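Uncharacterized protein (Pseudomonas aeruginosa PAO1, PDB 4R1D) is a lipase-type alpha/beta hydrolase that binds calcium, probably acting as an effector of the H2 type VI secretion system and held in complex with the inhibitor Tli4. Local coordinates at residues R216-E227 against A264-R273; E272-G280 against A548-A559. One frame throughout, in Å; residues are numbered along the deposited sequence.

In the fold
Contact 1 and contact 2 lie on opposite faces of the parallel sheet of the alpha/beta hydrolase fold, their centres about 16 Å apart. Contact 1 joins two helical elements on one face: helix 215-238, and the end of helix 258-267 with the loop after it. That loop leads into strand 274-280, which contact 2 backs with helix 542-556; E272 and R273 belong to both. Contact 1 is only partly buried and mixes apolar packing with a carboxylate bound by an arginine and a tyrosine. Contact 2 is buried and apolar, with no hydrogen bond crossing it. The two meet where T266 CG2 packs on V274 CB, 3.8 Å away.

Contact 1 (R216-E227 against A264-R273); sequences RQSALDVRDYIE and ALTQLHGYER
A219 packs on A264 and L265 where helix 215-238 passes over the end of helix 258-267, on one face of the alpha/beta hydrolase sheet. Helix 258-267 connects the adjacent parallel strands 250-255 and 274-280, and so belongs to a beta-alpha-beta crossover. The packing is tight here: A219 CB sits 3.5 Å from L265 N and 3.7 Å from A264 CB. L265, with CG anti to its backbone N (chi1 177°), reaches alongside helix 215-238. L265 CD2 meets V222 CG1 at 4.0 Å, the two side chains crossing at about a right angle, while CD1 lies against R223 CB and over one face of the Y271 ring, offset toward the rim. R273 CB covers the opposite face, and R223 CG approaches Y271 CE1 to 3.6 Å. The flank beside A219 is looser and more exposed: L220 CD1 touches CE1 of the exposed H269, whose ND1 donates back to A264 O, and R216 brushes L268 while forming a salt bridge with E417. At the E227 end, polar bonds take over. R273, whose NH1 is also bonded to the carbonyls of M245 and M248, grips E227 side-on, its guanidinium and the carboxylate only 17° from coplanar. R273 NH2 reaches the syn lone pair of E227 OE1 at 3.0 Å, and R273 NE that of E227 OE2 at 2.9 Å in a nearly straight bond (172°). The anti lone pair of E227 OE2 accepts the hydroxyl of Y271, with Y271 OH 2.7 Å from OE2.

Contact 2 (E272-G280 against A548-A559); sequences ERVLGVVHG and ALYGVIKITQLA
Strand 274-280 and helix 548-556 run nearly antiparallel, at 159°, with axes 8.1 Å apart at closest approach. Glycines lie at both nearest points of the backbones: the CA atoms of G276 and I555 are 5.6 Å apart, those of V278 and G551 6.0 Å. Within the strand, the helical phi/psi of L275 (-80°/-33°) interrupts the usual alternation, and L275 and the backbone of G276 both meet the helix. I555 lies directly against the G276 backbone. I555 CG2 is 3.6 Å from G276 N, and I555 CD1 extends further along the strand to V277 N, 3.5 Å away. L275 and I555 lie alongside each other, pointing opposite ways, with L275 CG 3.6 Å from I555 CG2. The L275 methyls divide the type I turn T556-A559: CD1 meets L558 CB, and CD2 meets A559 CB. In the alpha/beta hydrolase fold this packs the last helix of the chain, 542-556, against one face of the central sheet, where I555 also touches I251 and Y428 on the flanking strands. V278 straddles the preceding helical turn, with CG1 beside A548 CB and V278 CG2 3.9 Å from G551 CA. T556 OG1 donates to V552 O at 2.6 Å from above the carbonyl plane, while T556 N reaches the same oxygen from the other face. The T556 side chain touches I251 and lies close to that of F202, a residue of the calcium site.

Contact 1 (R216-E227 against A264-R273)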
loop_
_atom_site.group_PDB
_atom_site.type_symbol
_atom_site.label_atom_id
_atom_site.label_comp_id
_atom_site.label_asym_id
_atom_site.label_seq_id
_atom_site.Cartn_x
_atom_site.Cartn_y
_atom_site.Cartn_z
ATOM N N ARG A 216 -8.332 9.000 -2.695
ATOM C CA ARG A 216 -8.567 10.257 -3.383
ATOM C C ARG A 216 -7.453 10.552 -4.383
ATOM O O ARG A 216 -7.722 10.958 -5.518
ATOM C CB ARG A 216 -8.673 11.403 -2.376
ATOM C CG ARG A 216 -9.164 12.699 -2.994
ATOM C CD ARG A 216 -8.956 13.880 -2.052
ATOM N NE ARG A 216 -9.768 13.795 -0.837
ATOM C CZ ARG A 216 -11.058 14.118 -0.772
ATOM N NH1 ARG A 216 -11.704 14.523 -1.860
ATOM N NH2 ARG A 216 -11.708 14.036 0.384
ATOM N N GLN A 217 -6.202 10.367 -3.966
ATOM C CA GLN A 217 -5.073 10.641 -4.849
ATOM C C GLN A 217 -4.885 9.523 -5.887
ATOM O O GLN A 217 -4.499 9.776 -7.027
ATOM C CB GLN A 217 -3.780 10.850 -4.047
ATOM C CG GLN A 217 -2.587 11.092 -4.946
ATOM C CD GLN A 217 -2.699 12.397 -5.715
ATOM O OE1 GLN A 217 -3.064 13.430 -5.155
ATOM N NE2 GLN A 217 -2.393 12.353 -7.011
ATOM N N SER A 218 -5.173 8.286 -5.490
ATOM C CA SER A 218 -5.076 7.173 -6.429
ATOM C C SER A 218 -6.027 7.328 -7.616
ATOM O O SER A 218 -5.740 6.880 -8.739
ATOM C CB SER A 218 -5.289 5.836 -5.714
ATOM O OG SER A 218 -4.192 5.551 -4.860
ATOM N N ALA A 219 -7.177 7.941 -7.375
ATOM C CA ALA A 219 -8.105 8.234 -8.466
ATOM C C ALA A 219 -7.413 9.128 -9.493
ATOM O O ALA A 219 -7.523 8.900 -10.700
ATOM C CB ALA A 219 -9.365 8.914 -7.940
ATOM N N LEU A 220 -6.698 10.141 -9.005
ATOM C CA LEU A 220 -5.956 11.037 -9.892
ATOM C C LEU A 220 -4.900 10.268 -10.666
ATOM O O LEU A 220 -4.708 10.498 -11.863
ATOM C CB LEU A 220 -5.299 12.178 -9.116
ATOM C CG LEU A 220 -6.193 13.373 -8.763
ATOM C CD1 LEU A 220 -7.470 12.943 -8.062
ATOM C CD2 LEU A 220 -5.430 14.394 -7.920
ATOM N N ASP A 221 -4.215 9.353 -9.989
ATOM C CA ASP A 221 -3.173 8.572 -10.655
ATOM C C ASP A 221 -3.755 7.659 -11.735
ATOM O O ASP A 221 -3.127 7.433 -12.774
ATOM C CB ASP A 221 -2.380 7.751 -9.640
ATOM C CG ASP A 221 -1.589 8.624 -8.692
ATOM O OD1 ASP A 221 -1.555 9.860 -8.912
ATOM O OD2 ASP A 221 -0.985 8.081 -7.743
ATOM N N VAL A 222 -4.957 7.138 -11.496
ATOM C CA VAL A 222 -5.597 6.271 -12.488
ATOM C C VAL A 222 -6.058 7.086 -13.701
ATOM O O VAL A 222 -5.905 6.658 -14.852
ATOM C CB VAL A 222 -6.762 5.451 -11.869
ATOM C CG1 VAL A 222 -7.572 4.756 -12.942
ATOM C CG2 VAL A 222 -6.204 4.438 -10.881
ATOM N N ARG A 223 -6.607 8.269 -13.443
ATOM C CA ARG A 223 -6.933 9.195 -14.522
ATOM C C ARG A 223 -5.693 9.411 -15.388
ATOM O O ARG A 223 -5.735 9.252 -16.615
ATOM C CB ARG A 223 -7.429 10.535 -13.964
ATOM C CG ARG A 223 -7.856 11.533 -15.049
ATOM C CD ARG A 223 -7.164 12.883 -14.915
ATOM N NE ARG A 223 -7.231 13.635 -16.169
ATOM C CZ ARG A 223 -6.198 13.813 -16.995
ATOM N NH1 ARG A 223 -5.004 13.316 -16.694
ATOM N NH2 ARG A 223 -6.353 14.507 -18.117
ATOM N N ASP A 224 -4.572 9.747 -14.756
ATOM C CA ASP A 224 -3.362 10.018 -15.534
ATOM C C ASP A 224 -2.937 8.798 -16.355
ATOM O O ASP A 224 -2.507 8.932 -17.505
ATOM C CB ASP A 224 -2.212 10.489 -14.638
ATOM C CG ASP A 224 -2.458 11.866 -14.032
ATOM O OD1 ASP A 224 -3.366 12.597 -14.495
ATOM O OD2 ASP A 224 -1.730 12.222 -13.082
ATOM N N TYR A 225 -3.065 7.610 -15.759
ATOM C CA TYR A 225 -2.696 6.372 -16.421
ATOM C C TYR A 225 -3.538 6.193 -17.679
ATOM O O TYR A 225 -3.009 5.915 -18.756
ATOM C CB TYR A 225 -2.889 5.180 -15.465
ATOM C CG TYR A 225 -2.693 3.829 -16.098
ATOM C CD1 TYR A 225 -1.483 3.481 -16.678
ATOM C CD2 TYR A 225 -3.718 2.888 -16.104
ATOM C CE1 TYR A 225 -1.296 2.243 -17.249
ATOM C CE2 TYR A 225 -3.541 1.649 -16.669
ATOM C CZ TYR A 225 -2.341 1.325 -17.243
ATOM O OH TYR A 225 -2.151 0.086 -17.801
ATOM N N ILE A 226 -4.849 6.365 -17.551
ATOM C CA ILE A 226 -5.730 6.211 -18.707
ATOM C C ILE A 226 -5.423 7.265 -19.777
ATOM O O ILE A 226 -5.259 6.937 -20.944
ATOM C CB ILE A 226 -7.215 6.307 -18.303
ATOM C CG1 ILE A 226 -7.592 5.168 -17.352
ATOM C CG2 ILE A 226 -8.120 6.292 -19.528
ATOM C CD1 ILE A 226 -8.885 5.428 -16.604
ATOM N N GLU A 227 -5.337 8.527 -19.369
ATOM C CA GLU A 227 -5.197 9.629 -20.323
ATOM C C GLU A 227 -3.806 9.715 -20.953
ATOM O O GLU A 227 -3.661 10.155 -22.101
ATOM C CB GLU A 227 -5.558 10.969 -19.665
ATOM C CG GLU A 227 -6.993 11.050 -19.135
ATOM C CD GLU A 227 -8.041 10.956 -20.235
ATOM O OE1 GLU A 227 -7.822 11.548 -21.314
ATOM O OE2 GLU A 227 -9.084 10.292 -20.023
ATOM N N ALA A 264 -14.112 7.531 -6.456
ATOM C CA ALA A 264 -13.458 8.827 -6.354
ATOM C C ALA A 264 -13.223 9.405 -7.749
ATOM O O ALA A 264 -13.465 10.581 -7.992
ATOM C CB ALA A 264 -12.146 8.708 -5.581
ATOM N N LEU A 265 -12.769 8.557 -8.668
ATOM C CA LEU A 265 -12.504 8.967 -10.046
ATOM C C LEU A 265 -13.748 9.450 -10.799
ATOM O O LEU A 265 -13.745 10.539 -11.377
ATOM C CB LEU A 265 -11.860 7.813 -10.820
ATOM C CG LEU A 265 -11.596 8.070 -12.310
ATOM C CD1 LEU A 265 -10.720 9.299 -12.540
ATOM C CD2 LEU A 265 -10.956 6.838 -12.929
ATOM N N THR A 266 -14.816 8.650 -10.791
ATOM C CA THR A 266 -16.009 9.000 -11.561
ATOM C C THR A 266 -17.003 9.913 -10.842
ATOM O O THR A 266 -17.736 10.646 -11.501
ATOM C CB THR A 266 -16.782 7.770 -12.075
ATOM O OG1 THR A 266 -17.367 7.059 -10.980
ATOM C CG2 THR A 266 -15.863 6.839 -12.874
ATOM N N GLN A 267 -17.016 9.870 -9.508
ATOM C CA GLN A 267 -18.040 10.560 -8.723
ATOM C C GLN A 267 -17.613 11.888 -8.083
ATOM O O GLN A 267 -18.466 12.739 -7.802
ATOM C CB GLN A 267 -18.611 9.622 -7.650
ATOM C CG GLN A 267 -19.157 8.315 -8.181
ATOM C CD GLN A 267 -20.118 8.514 -9.331
ATOM O OE1 GLN A 267 -19.782 8.243 -10.491
ATOM N NE2 GLN A 267 -21.325 8.991 -9.022
ATOM N N LEU A 268 -16.312 12.069 -7.857
ATOM C CA LEU A 268 -15.803 13.300 -7.260
ATOM C C LEU A 268 -15.161 14.223 -8.287
ATOM O O LEU A 268 -14.693 15.300 -7.948
ATOM C CB LEU A 268 -14.791 12.979 -6.161
ATOM C CG LEU A 268 -15.340 12.089 -5.047
ATOM C CD1 LEU A 268 -14.288 11.942 -3.953
ATOM C CD2 LEU A 268 -16.627 12.668 -4.492
ATOM N N HIS A 269 -15.117 13.776 -9.538
ATOM C CA HIS A 269 -14.594 14.588 -10.627
ATOM C C HIS A 269 -15.466 14.359 -11.846
ATOM O O HIS A 269 -16.235 13.410 -11.883
ATOM C CB HIS A 269 -13.155 14.196 -10.962
ATOM C CG HIS A 269 -12.227 14.248 -9.791
ATOM N ND1 HIS A 269 -11.926 13.137 -9.030
ATOM C CD2 HIS A 269 -11.540 15.277 -9.244
ATOM C CE1 HIS A 269 -11.087 13.481 -8.069
ATOM N NE2 HIS A 269 -10.835 14.774 -8.176
ATOM N N GLY A 270 -15.345 15.233 -12.839
ATOM C CA GLY A 270 -16.028 15.023 -14.098
ATOM C C GLY A 270 -15.174 14.093 -14.927
ATOM O O GLY A 270 -14.140 14.496 -15.463
ATOM N N TYR A 271 -15.568 12.832 -15.011
ATOM C CA TYR A 271 -14.786 11.890 -15.797
ATOM C C TYR A 271 -15.707 10.998 -16.596
ATOM O O TYR A 271 -15.889 9.818 -16.288
ATOM C CB TYR A 271 -13.843 11.075 -14.913
ATOM C CG TYR A 271 -12.700 10.474 -15.681
ATOM C CD1 TYR A 271 -11.810 11.282 -16.385
ATOM C CD2 TYR A 271 -12.511 9.102 -15.721
ATOM C CE1 TYR A 271 -10.768 10.736 -17.098
ATOM C CE2 TYR A 271 -11.467 8.546 -16.425
ATOM C CZ TYR A 271 -10.599 9.370 -17.112
ATOM O OH TYR A 271 -9.562 8.820 -17.817
ATOM N N GLU A 272 -16.283 11.594 -17.633
ATOM C CA GLU A 272 -17.222 10.937 -18.525
ATOM C C GLU A 272 -16.529 9.893 -19.396
ATOM O O GLU A 272 -17.180 9.130 -20.096
ATOM C CB GLU A 272 -17.897 11.990 -19.412
ATOM C CG GLU A 272 -18.666 13.070 -18.644
ATOM C CD GLU A 272 -17.774 14.020 -17.847
ATOM O OE1 GLU A 272 -16.587 14.207 -18.208
ATOM O OE2 GLU A 272 -18.274 14.591 -16.852
ATOM N N ARG A 273 -15.197 9.884 -19.359
ATOM C CA ARG A 273 -14.407 8.881 -20.079
ATOM C C ARG A 273 -14.860 7.463 -19.718
ATOM O O ARG A 273 -14.753 6.533 -20.522
ATOM C CB ARG A 273 -12.919 9.045 -19.743
ATOM C CG ARG A 273 -12.012 8.054 -20.420
ATOM C CD ARG A 273 -11.842 8.414 -21.888
ATOM N NE ARG A 273 -10.911 9.526 -22.090
ATOM C CZ ARG A 273 -10.789 10.165 -23.248
ATOM N NH1 ARG A 273 -11.558 9.803 -24.267
ATOM N NH2 ARG A 273 -9.909 11.150 -23.392
#

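Contact 2 (E272-G280 against A548-A559)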
loop_
_atom_site.group_PDB
_atom_site.type_symbol
_atom_site.label_atom_id
_atom_site.label_comp_id
_atom_site.label_asym_id
_atom_site.label_seq_id
_atom_site.Cartn_x
_atom_site.Cartn_y
_atom_site.Cartn_z
ATOM N N GLU A 272 -16.283 11.594 -17.633
ATOM C CA GLU A 272 -17.222 10.937 -18.525
ATOM C C GLU A 272 -16.529 9.893 -19.396
ATOM O O GLU A 272 -17.180 9.130 -20.096
ATOM C CB GLU A 272 -17.897 11.990 -19.412
ATOM C CG GLU A 272 -18.666 13.070 -18.644
ATOM C CD GLU A 272 -17.774 14.020 -17.847
ATOM O OE1 GLU A 272 -16.587 14.207 -18.208
ATOM O OE2 GLU A 272 -18.274 14.591 -16.852
ATOM N N ARG A 273 -15.197 9.884 -19.359
ATOM C CA ARG A 273 -14.407 8.881 -20.079
ATOM C C ARG A 273 -14.860 7.463 -19.718
ATOM O O ARG A 273 -14.753 6.533 -20.522
ATOM C CB ARG A 273 -12.919 9.045 -19.743
ATOM C CG ARG A 273 -12.012 8.054 -20.420
ATOM C CD ARG A 273 -11.842 8.414 -21.888
ATOM N NE ARG A 273 -10.911 9.526 -22.090
ATOM C CZ ARG A 273 -10.789 10.165 -23.248
ATOM N NH1 ARG A 273 -11.558 9.803 -24.267
ATOM N NH2 ARG A 273 -9.909 11.150 -23.392
ATOM N N VAL A 274 -15.355 7.297 -18.497
ATOM C CA VAL A 274 -15.780 5.979 -18.027
ATOM C C VAL A 274 -17.221 5.685 -18.438
ATOM O O VAL A 274 -18.152 6.411 -18.080
ATOM C CB VAL A 274 -15.570 5.809 -16.491
ATOM C CG1 VAL A 274 -16.210 4.514 -15.994
ATOM C CG2 VAL A 274 -14.067 5.851 -16.150
ATOM N N LEU A 275 -17.390 4.609 -19.204
ATOM C CA LEU A 275 -18.694 4.246 -19.759
ATOM C C LEU A 275 -19.555 3.536 -18.723
ATOM O O LEU A 275 -20.788 3.665 -18.718
ATOM C CB LEU A 275 -18.511 3.332 -20.974
ATOM C CG LEU A 275 -19.741 3.027 -21.826
ATOM C CD1 LEU A 275 -20.311 4.327 -22.388
ATOM C CD2 LEU A 275 -19.358 2.075 -22.945
ATOM N N GLY A 276 -18.901 2.781 -17.853
ATOM C CA GLY A 276 -19.590 2.009 -16.836
ATOM C C GLY A 276 -18.582 1.352 -15.912
ATOM O O GLY A 276 -17.378 1.369 -16.171
ATOM N N VAL A 277 -19.069 0.762 -14.828
ATOM C CA VAL A 277 -18.171 0.229 -13.815
ATOM C C VAL A 277 -18.649 -1.113 -13.291
ATOM O O VAL A 277 -19.820 -1.280 -12.942
ATOM C CB VAL A 277 -18.087 1.196 -12.635
ATOM C CG1 VAL A 277 -17.186 0.635 -11.543
ATOM C CG2 VAL A 277 -17.576 2.574 -13.115
ATOM N N VAL A 278 -17.721 -2.065 -13.259
ATOM C CA VAL A 278 -17.880 -3.320 -12.554
ATOM C C VAL A 278 -17.101 -3.240 -11.242
ATOM O O VAL A 278 -15.915 -2.913 -11.236
ATOM C CB VAL A 278 -17.329 -4.468 -13.408
ATOM C CG1 VAL A 278 -17.098 -5.747 -12.563
ATOM C CG2 VAL A 278 -18.260 -4.722 -14.592
ATOM N N HIS A 279 -17.784 -3.508 -10.134
ATOM C CA HIS A 279 -17.149 -3.629 -8.823
ATOM C C HIS A 279 -17.244 -5.062 -8.316
ATOM O O HIS A 279 -18.336 -5.651 -8.285
ATOM C CB HIS A 279 -17.870 -2.776 -7.771
ATOM C CG HIS A 279 -17.758 -1.295 -7.960
ATOM N ND1 HIS A 279 -16.562 -0.650 -8.203
ATOM C CD2 HIS A 279 -18.692 -0.321 -7.831
ATOM C CE1 HIS A 279 -16.776 0.655 -8.270
ATOM N NE2 HIS A 279 -18.059 0.881 -8.045
ATOM N N GLY A 280 -16.114 -5.595 -7.866
ATOM C CA GLY A 280 -16.075 -6.866 -7.159
ATOM C C GLY A 280 -15.637 -6.656 -5.718
ATOM O O GLY A 280 -14.667 -5.942 -5.446
ATOM N N ALA A 548 -18.378 -10.040 -13.841
ATOM C CA ALA A 548 -17.524 -9.066 -14.517
ATOM C C ALA A 548 -17.782 -9.043 -16.026
ATOM O O ALA A 548 -18.000 -7.985 -16.617
ATOM C CB ALA A 548 -16.059 -9.357 -14.239
ATOM N N LEU A 549 -17.758 -10.213 -16.652
ATOM C CA LEU A 549 -17.977 -10.267 -18.091
ATOM C C LEU A 549 -19.389 -9.814 -18.453
ATOM O O LEU A 549 -19.593 -9.112 -19.440
ATOM C CB LEU A 549 -17.686 -11.671 -18.618
ATOM C CG LEU A 549 -16.192 -12.011 -18.587
ATOM C CD1 LEU A 549 -16.006 -13.496 -18.680
ATOM C CD2 LEU A 549 -15.459 -11.274 -19.724
ATOM N N TYR A 550 -20.365 -10.214 -17.642
ATOM C CA TYR A 550 -21.738 -9.760 -17.823
ATOM C C TYR A 550 -21.808 -8.232 -17.783
ATOM O O TYR A 550 -22.416 -7.608 -18.650
ATOM C CB TYR A 550 -22.635 -10.352 -16.727
ATOM C CG TYR A 550 -24.033 -9.813 -16.727
ATOM C CD1 TYR A 550 -25.028 -10.412 -17.493
ATOM C CD2 TYR A 550 -24.377 -8.713 -15.944
ATOM C CE1 TYR A 550 -26.331 -9.923 -17.488
ATOM C CE2 TYR A 550 -25.682 -8.214 -15.938
ATOM C CZ TYR A 550 -26.646 -8.826 -16.711
ATOM O OH TYR A 550 -27.923 -8.332 -16.714
ATOM N N GLY A 551 -21.184 -7.626 -16.775
ATOM C CA GLY A 551 -21.155 -6.179 -16.686
ATOM C C GLY A 551 -20.553 -5.529 -17.930
ATOM O O GLY A 551 -21.086 -4.558 -18.468
ATOM N N VAL A 552 -19.441 -6.077 -18.402
ATOM C CA VAL A 552 -18.762 -5.488 -19.555
ATOM C C VAL A 552 -19.654 -5.515 -20.794
ATOM O O VAL A 552 -19.757 -4.514 -21.524
ATOM C CB VAL A 552 -17.432 -6.183 -19.829
ATOM C CG1 VAL A 552 -16.858 -5.761 -21.193
ATOM C CG2 VAL A 552 -16.452 -5.866 -18.697
ATOM N N ILE A 553 -20.303 -6.653 -21.021
ATOM C CA ILE A 553 -21.220 -6.773 -22.149
ATOM C C ILE A 553 -22.381 -5.773 -22.063
ATOM O O ILE A 553 -22.694 -5.079 -23.040
ATOM C CB ILE A 553 -21.779 -8.189 -22.298
ATOM C CG1 ILE A 553 -20.652 -9.175 -22.640
ATOM C CG2 ILE A 553 -22.888 -8.197 -23.375
ATOM C CD1 ILE A 553 -19.865 -8.803 -23.920
ATOM N N LYS A 554 -23.019 -5.691 -20.902
ATOM C CA LYS A 554 -24.113 -4.747 -20.727
ATOM C C LYS A 554 -23.677 -3.286 -20.907
ATOM O O LYS A 554 -24.320 -2.525 -21.635
ATOM C CB LYS A 554 -24.809 -4.963 -19.386
ATOM C CG LYS A 554 -25.606 -6.281 -19.307
ATOM C CD LYS A 554 -26.756 -6.310 -20.324
ATOM C CE LYS A 554 -27.602 -7.580 -20.187
ATOM N NZ LYS A 554 -28.902 -7.503 -20.951
ATOM N N ILE A 555 -22.570 -2.903 -20.269
ATOM C CA ILE A 555 -22.077 -1.534 -20.365
ATOM C C ILE A 555 -21.750 -1.156 -21.812
ATOM O O ILE A 555 -22.000 -0.034 -22.244
ATOM C CB ILE A 555 -20.835 -1.324 -19.465
ATOM C CG1 ILE A 555 -21.256 -1.425 -17.993
ATOM C CG2 ILE A 555 -20.144 0.039 -19.792
ATOM C CD1 ILE A 555 -20.118 -1.733 -16.994
ATOM N N THR A 556 -21.175 -2.101 -22.541
ATOM C CA THR A 556 -20.798 -1.921 -23.945
ATOM C C THR A 556 -21.972 -1.521 -24.857
ATOM O O THR A 556 -21.783 -0.838 -25.872
ATOM C CB THR A 556 -20.112 -3.211 -24.467
ATOM O OG1 THR A 556 -18.901 -3.431 -23.728
ATOM C CG2 THR A 556 -19.777 -3.110 -25.937
ATOM N N GLN A 557 -23.181 -1.930 -24.496
ATOM C CA GLN A 557 -24.359 -1.567 -25.284
ATOM C C GLN A 557 -24.513 -0.044 -25.381
ATOM O O GLN A 557 -25.145 0.476 -26.304
ATOM C CB GLN A 557 -25.615 -2.221 -24.709
ATOM C CG GLN A 557 -25.496 -3.737 -24.508
ATOM C CD GLN A 557 -24.948 -4.466 -25.735
ATOM O OE1 GLN A 557 -23.971 -5.224 -25.647
ATOM N NE2 GLN A 557 -25.586 -4.255 -26.879
ATOM N N LEU A 558 -23.907 0.666 -24.431
ATOM C CA LEU A 558 -23.949 2.130 -24.396
ATOM C C LEU A 558 -22.898 2.802 -25.281
ATOM O O LEU A 558 -22.955 4.010 -25.507
ATOM C CB LEU A 558 -23.797 2.627 -22.956
ATOM C CG LEU A 558 -24.907 2.133 -22.030
ATOM C CD1 LEU A 558 -24.612 2.513 -20.590
ATOM C CD2 LEU A 558 -26.257 2.695 -22.477
ATOM N N ALA A 559 -21.938 2.031 -25.774
ATOM C CA ALA A 559 -20.839 2.609 -26.535
ATOM C C ALA A 559 -21.371 3.138 -27.856
ATOM O O ALA A 559 -22.212 2.503 -28.482
ATOM C CB ALA A 559 -19.758 1.569 -26.776
#